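Local coordinates for AB hydrolase-1 domain-containing protein (Thermoplasma acidophilum DSM 1728, PDB 3BDI) that is of unknown function but belongs to the alpha/beta hydrolase superfamily and is predicted to act as a hydrolase, its substrate not identified, at residues Val114-Thr117 and Thr118-Pro122; Thr39-Asp42 and Trp43-Ala46. All coordinates share one frame; numbering follows the deposited sequence.

Overall arrangement
Following this single chain from the N terminus, contact 2 comes first: residues 39-46 turn the chain within the loop that runs from strand 28-33 to helix 48-53. Contact 1 follows later, along the last turns of helix 109-120, which links strand 102-107 to strand 125-131. The two are in series, neither nested nor crossed, and lie on opposite sides of the chain's centre, with centres about 24 Å apart. Both nevertheless meet strand 102-107: Trp43 touches its C-terminal part, and Val114, Thr117 and Thr118 reach Ile104. Local hydrogen bonds thus shape the chain in both settings, inside a helix and in a short turn.

Contact 1 (Val114-Thr117 and Thr118-Pro122); sequences VIMT and TLQYP
Val114 O is gripped twice by one residue a turn later: Thr118 OG1 donates to it at 2.9 Å and Thr118 N at 3.1 Å, the two arriving from opposite faces of the carbonyl plane. The hydroxyl turns back along the helix because OG1 stands beside its own backbone N (chi1 -52°), which satisfies the hydroxyl of a buried side chain that packs on Ile104 and Ile128. A valine in place of Thr118 would probably leave Val114 O with the amide as its one donor from this residue and set a methyl against that oxygen. Thr117 OG1 meets its need in the same way, bonding to Met113 O. Beyond them the backbone continues in regular steps, Leu119 N to Ile115 O at 3.0 Å and Gln120 N to Met116 O at 3.0 Å. Tyr121 N still reaches Thr117 O at 2.8 Å although its own backbone has left helical angles, and Pro122 has no N-H with which to extend the series. On the side turned to helix 83-96, selenomethionine Met116 and Gln120 run alongside each other, Met116 SE lying 4.1 Å from Gln120 CG, while Met116 also rests on Leu83 and Ala87. This is the C-terminal end of the helix in a beta-alpha-beta crossover, the one that in alpha/beta hydrolases follows the nucleophile elbow, consistent with the GxSxG pattern at its start.

Contact 2 (Thr39-Asp42 and Trp43-Ala46); sequences TSMD and WDKA
Trp43 lays its indole against the turn that leads into it: Thr39 O sits over one face, and Ser40 O approaches obliquely, 3.2 Å from Trp43 CD1, with Ser40 CA close to the same atom. CG stands beside the backbone N (chi1 -54°), which folds the ring back toward these earlier residues. Beyond the turn, the buried indole meets the ring of Tyr189 with planes at about 55° and touches Met105 and Ala107.

The carboxylates play different parts. Asp42 curls back so that OD2 accepts Thr39 N at 2.9 Å on its anti lone pair, while Thr39 OG1 takes Met41 N at 3.1 Å in an ST turn; each side chain thus satisfies an amide at the start of the turn. Asp44 instead lies alongside Met41, a selenomethionine, and carries its OD1 to a salt bridge with Arg19. That arginine also donates to Ser40 O, so it ties the two halves of the turn to strand 14-21.

The backbone is wound tightly. Asp44 N bonds Met41 O at 3.1 Å, approaching 43° out of the carbonyl plane. Asp42 O receives Lys45 N at 3.3 Å from still further above its plane, and a water that donates to Asp42 O at 2.9 Å also accepts Ala46 N at 3.1 Å, so the water bridges the two. Lys45 NZ ends on Ile190 O.

Bonds spanning three residues mark a 3-10 turn, opened by an ST turn, in the loop after strand 28-33. In alpha/beta hydrolases this loop commonly borders the active site, and Trp43, which packs on Ala107, sits close to the probable nucleophile elbow, consistent with such a position.

Contact 1 (Val114-Thr117 and Thr118-Pro122)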
ATOM      1  N   VAL A 114      -1.733  -0.808   5.680  1.00 10.11           N
ATOM      2  CA  VAL A 114      -1.826   0.642   5.476  1.00 11.10           C
ATOM      3  C   VAL A 114      -3.007   1.244   6.244  1.00 12.91           C
ATOM      4  O   VAL A 114      -2.912   2.399   6.706  1.00 12.11           O
ATOM      5  CB  VAL A 114      -1.884   1.055   4.015  1.00 13.13           C
ATOM      6  CG1 VAL A 114      -0.617   0.622   3.313  1.00 11.81           C
ATOM      7  CG2 VAL A 114      -3.137   0.555   3.287  1.00 15.94           C
ATOM      8  N   ILE A 115      -4.084   0.485   6.396  1.00 11.99           N
ATOM      9  CA  ILE A 115      -5.201   0.952   7.252  1.00 12.34           C
ATOM     10  C   ILE A 115      -4.694   1.129   8.692  1.00 13.64           C
ATOM     11  O   ILE A 115      -4.867   2.216   9.304  1.00 15.01           O
ATOM     12  CB  ILE A 115      -6.437   0.032   7.103  1.00 12.77           C
ATOM     13  CG1 ILE A 115      -7.057   0.323   5.710  1.00 16.71           C
ATOM     14  CG2 ILE A 115      -7.478   0.253   8.235  1.00 14.82           C
ATOM     15  CD1 ILE A 115      -8.104  -0.613   5.260  1.00 16.94           C
HETATM   16  N   MSE A 116      -4.048   0.106   9.229  1.00 13.30           N
HETATM   17  CA  MSE A 116      -3.552   0.194  10.578  1.00 12.67           C
HETATM   18  C   MSE A 116      -2.574   1.335  10.765  1.00 14.23           C
HETATM   19  O   MSE A 116      -2.594   2.037  11.800  1.00 13.05           O
HETATM   20  CB  MSE A 116      -2.893  -1.108  11.035  1.00 15.75           C
HETATM   21  CG  MSE A 116      -2.401  -1.055  12.508  1.00 13.93           C
HETATM   22 SE   MSE A 116      -3.846  -0.839  13.814  0.75 22.63          SE
HETATM   23  CE  MSE A 116      -4.255  -2.628  13.911  1.00 19.80           C
ATOM     24  N   THR A 117      -1.692   1.547   9.808  1.00 12.46           N
ATOM     25  CA  THR A 117      -0.770   2.678   9.884  1.00 11.79           C
ATOM     26  C   THR A 117      -1.493   4.034   9.960  1.00 15.23           C
ATOM     27  O   THR A 117      -1.073   4.928  10.704  1.00 13.55           O
ATOM     28  CB  THR A 117       0.170   2.678   8.680  1.00 12.14           C
ATOM     29  OG1 THR A 117       0.835   1.414   8.630  1.00 12.27           O
ATOM     30  CG2 THR A 117       1.185   3.804   8.731  1.00 13.38           C
ATOM     31  N   THR A 118      -2.597   4.163   9.231  1.00 13.39           N
ATOM     32  CA  THR A 118      -3.399   5.403   9.276  1.00 12.96           C
ATOM     33  C   THR A 118      -4.115   5.560  10.613  1.00 15.19           C
ATOM     34  O   THR A 118      -4.205   6.673  11.116  1.00 14.30           O
ATOM     35  CB  THR A 118      -4.381   5.441   8.097  1.00 13.25           C
ATOM     36  OG1 THR A 118      -3.663   5.205   6.875  1.00 12.80           O
ATOM     37  CG2 THR A 118      -5.037   6.795   7.985  1.00 12.76           C
ATOM     38  N   LEU A 119      -4.540   4.464  11.212  1.00 13.55           N
ATOM     39  CA  LEU A 119      -5.189   4.498  12.540  1.00 13.74           C
ATOM     40  C   LEU A 119      -4.184   4.882  13.621  1.00 15.12           C
ATOM     41  O   LEU A 119      -4.528   5.600  14.558  1.00 16.86           O
ATOM     42  CB  LEU A 119      -5.840   3.153  12.879  1.00 16.44           C
ATOM     43  CG  LEU A 119      -6.970   2.724  11.944  1.00 21.64           C
ATOM     44  CD1 LEU A 119      -7.484   1.324  12.314  1.00 16.86           C
ATOM     45  CD2 LEU A 119      -8.076   3.757  11.935  1.00 25.89           C
ATOM     46  N   GLN A 120      -2.933   4.444  13.498  1.00 14.47           N
ATOM     47  CA  GLN A 120      -1.911   4.672  14.524  1.00 14.49           C
ATOM     48  C   GLN A 120      -1.176   5.977  14.362  1.00 15.64           C
ATOM     49  O   GLN A 120      -0.910   6.661  15.363  1.00 16.73           O
ATOM     50  CB  GLN A 120      -0.882   3.552  14.520  1.00 17.08           C
ATOM     51  CG  GLN A 120      -1.411   2.213  14.920  1.00 18.15           C
ATOM     52  CD  GLN A 120      -1.592   2.045  16.419  1.00 30.77           C
ATOM     53  OE1 GLN A 120      -2.667   2.302  16.960  1.00 33.02           O
ATOM     54  NE2 GLN A 120      -0.544   1.605  17.090  1.00 29.02           N
ATOM     55  N   TYR A 121      -0.847   6.336  13.121  1.00 13.65           N
ATOM     56  CA  TYR A 121       0.033   7.421  12.771  1.00 13.16           C
ATOM     57  C   TYR A 121      -0.579   8.245  11.643  1.00 14.07           C
ATOM     58  O   TYR A 121      -0.014   8.422  10.568  1.00 14.93           O
ATOM     59  CB  TYR A 121       1.394   6.852  12.330  1.00 14.14           C
ATOM     60  CG  TYR A 121       2.060   6.020  13.383  1.00 16.88           C
ATOM     61  CD1 TYR A 121       2.398   6.585  14.611  1.00 18.51           C
ATOM     62  CD2 TYR A 121       2.338   4.662  13.185  1.00 16.73           C
ATOM     63  CE1 TYR A 121       2.989   5.823  15.599  1.00 21.00           C
ATOM     64  CE2 TYR A 121       2.949   3.903  14.158  1.00 19.08           C
ATOM     65  CZ  TYR A 121       3.264   4.480  15.374  1.00 22.29           C
ATOM     66  OH  TYR A 121       3.885   3.772  16.397  1.00 26.94           O
ATOM     67  N   PRO A 122      -1.755   8.819  11.910  1.00 14.97           N
ATOM     68  CA  PRO A 122      -2.424   9.529  10.824  1.00 14.49           C
ATOM     69  C   PRO A 122      -1.662  10.704  10.251  1.00 14.93           C
ATOM     70  O   PRO A 122      -1.880  11.089   9.103  1.00 16.98           O
ATOM     71  CB  PRO A 122      -3.748   9.990  11.469  1.00 15.59           C
ATOM     72  CG  PRO A 122      -3.473  10.000  12.925  1.00 15.85           C
ATOM     73  CD  PRO A 122      -2.542   8.817  13.147  1.00 17.36           C
TER

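Contact 2 (Thr39-Asp42 and Trp43-Ala46)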
ATOM      1  N   THR A  39       5.538  -9.904  -4.038  1.00  8.10           N
ATOM      2  CA  THR A  39       6.602  -9.080  -3.492  1.00  7.75           C
ATOM      3  C   THR A  39       6.652  -7.754  -4.208  1.00  7.73           C
ATOM      4  O   THR A  39       5.839  -7.477  -5.110  1.00  8.50           O
ATOM      5  CB  THR A  39       7.999  -9.782  -3.581  1.00  8.08           C
ATOM      6  OG1 THR A  39       8.544  -9.757  -4.915  1.00 10.28           O
ATOM      7  CG2 THR A  39       7.956 -11.205  -3.068  1.00  9.48           C
ATOM      8  N   SER A  40       7.663  -6.928  -3.887  1.00  8.52           N
ATOM      9  CA  SER A  40       7.864  -5.665  -4.581  1.00  8.13           C
ATOM     10  C   SER A  40       8.186  -5.844  -6.059  1.00  7.67           C
ATOM     11  O   SER A  40       8.007  -4.881  -6.839  1.00  9.37           O
ATOM     12  CB  SER A  40       8.963  -4.860  -3.913  1.00  7.95           C
ATOM     13  OG  SER A  40      10.194  -5.525  -4.035  1.00  9.59           O
HETATM   14  N   MSE A  41       8.624  -7.040  -6.476  1.00  8.07           N
HETATM   15  CA  MSE A  41       8.849  -7.314  -7.907  1.00  8.67           C
HETATM   16  C   MSE A  41       7.550  -7.313  -8.702  1.00  8.97           C
HETATM   17  O   MSE A  41       7.551  -6.978  -9.896  1.00 10.09           O
HETATM   18  CB  MSE A  41       9.588  -8.632  -8.113  1.00 10.51           C
HETATM   19  CG  MSE A  41      10.923  -8.715  -7.429  1.00  8.73           C
HETATM   20 SE   MSE A  41      12.219  -7.437  -8.117  0.75 13.49          SE
HETATM   21  CE  MSE A  41      12.307  -8.119  -9.902  1.00 20.86           C
ATOM     22  N   ASP A  42       6.440  -7.647  -8.055  1.00  8.81           N
ATOM     23  CA  ASP A  42       5.214  -7.879  -8.796  1.00  7.81           C
ATOM     24  C   ASP A  42       4.519  -6.614  -9.265  1.00  8.26           C
ATOM     25  O   ASP A  42       3.624  -6.677 -10.111  1.00  9.69           O
ATOM     26  CB  ASP A  42       4.308  -8.782  -7.988  1.00  9.33           C
ATOM     27  CG  ASP A  42       4.864 -10.153  -7.904  1.00  8.89           C
ATOM     28  OD1 ASP A  42       4.839 -10.866  -8.937  1.00 11.55           O
ATOM     29  OD2 ASP A  42       5.366 -10.576  -6.854  1.00  9.94           O
ATOM     30  N   TRP A  43       4.919  -5.444  -8.772  1.00  8.92           N
ATOM     31  CA  TRP A  43       4.433  -4.182  -9.238  1.00  9.11           C
ATOM     32  C   TRP A  43       4.947  -3.912 -10.681  1.00  9.35           C
ATOM     33  O   TRP A  43       4.464  -2.950 -11.301  1.00  9.39           O
ATOM     34  CB  TRP A  43       4.901  -3.039  -8.304  1.00  9.01           C
ATOM     35  CG  TRP A  43       4.590  -3.200  -6.839  1.00  8.07           C
ATOM     36  CD1 TRP A  43       5.507  -3.132  -5.838  1.00  8.43           C
ATOM     37  CD2 TRP A  43       3.303  -3.427  -6.197  1.00  7.62           C
ATOM     38  NE1 TRP A  43       4.887  -3.311  -4.618  1.00  8.45           N
ATOM     39  CE2 TRP A  43       3.545  -3.506  -4.805  1.00  9.03           C
ATOM     40  CE3 TRP A  43       2.000  -3.663  -6.663  1.00  8.94           C
ATOM     41  CZ2 TRP A  43       2.531  -3.684  -3.884  1.00  9.39           C
ATOM     42  CZ3 TRP A  43       0.986  -3.845  -5.729  1.00  8.37           C
ATOM     43  CH2 TRP A  43       1.274  -3.869  -4.338  1.00  9.09           C
ATOM     44  N   ASP A  44       5.892  -4.697 -11.174  1.00 10.20           N
ATOM     45  CA  ASP A  44       6.351  -4.579 -12.577  1.00  9.67           C
ATOM     46  C   ASP A  44       5.168  -4.798 -13.518  1.00  9.44           C
ATOM     47  O   ASP A  44       5.140  -4.235 -14.617  1.00 10.28           O
ATOM     48  CB  ASP A  44       7.396  -5.673 -12.938  1.00 11.41           C
ATOM     49  CG  ASP A  44       8.806  -5.410 -12.449  1.00 14.87           C
ATOM     50  OD1 ASP A  44       9.057  -4.288 -11.989  1.00 15.76           O
ATOM     51  OD2 ASP A  44       9.618  -6.374 -12.614  1.00 19.43           O
ATOM     52  N   LYS A  45       4.214  -5.658 -13.161  1.00  9.57           N
ATOM     53  CA  LYS A  45       3.202  -6.053 -14.141  1.00  8.38           C
ATOM     54  C   LYS A  45       2.375  -4.847 -14.585  1.00  9.68           C
ATOM     55  O   LYS A  45       1.974  -4.786 -15.751  1.00 12.38           O
ATOM     56  CB  LYS A  45       2.292  -7.129 -13.521  1.00 10.77           C
ATOM     57  CG  LYS A  45       1.181  -7.628 -14.383  1.00 11.15           C
ATOM     58  CD  LYS A  45       1.666  -8.402 -15.606  1.00  8.85           C
ATOM     59  CE  LYS A  45       0.530  -8.685 -16.563  1.00  9.48           C
ATOM     60  NZ  LYS A  45      -0.455  -9.644 -15.907  1.00  8.46           N
ATOM     61  N   ALA A  46       2.089  -3.923 -13.659  1.00  8.16           N
ATOM     62  CA  ALA A  46       1.378  -2.706 -13.967  1.00  8.48           C
ATOM     63  C   ALA A  46       2.260  -1.496 -14.130  1.00  9.83           C
ATOM     64  O   ALA A  46       1.766  -0.355 -14.240  1.00 12.16           O
ATOM     65  CB  ALA A  46       0.311  -2.467 -12.869  1.00 10.21           C
TER
HETATM   66  O   HOH W   1       1.534  -4.813 -10.794  1.00 11.03           O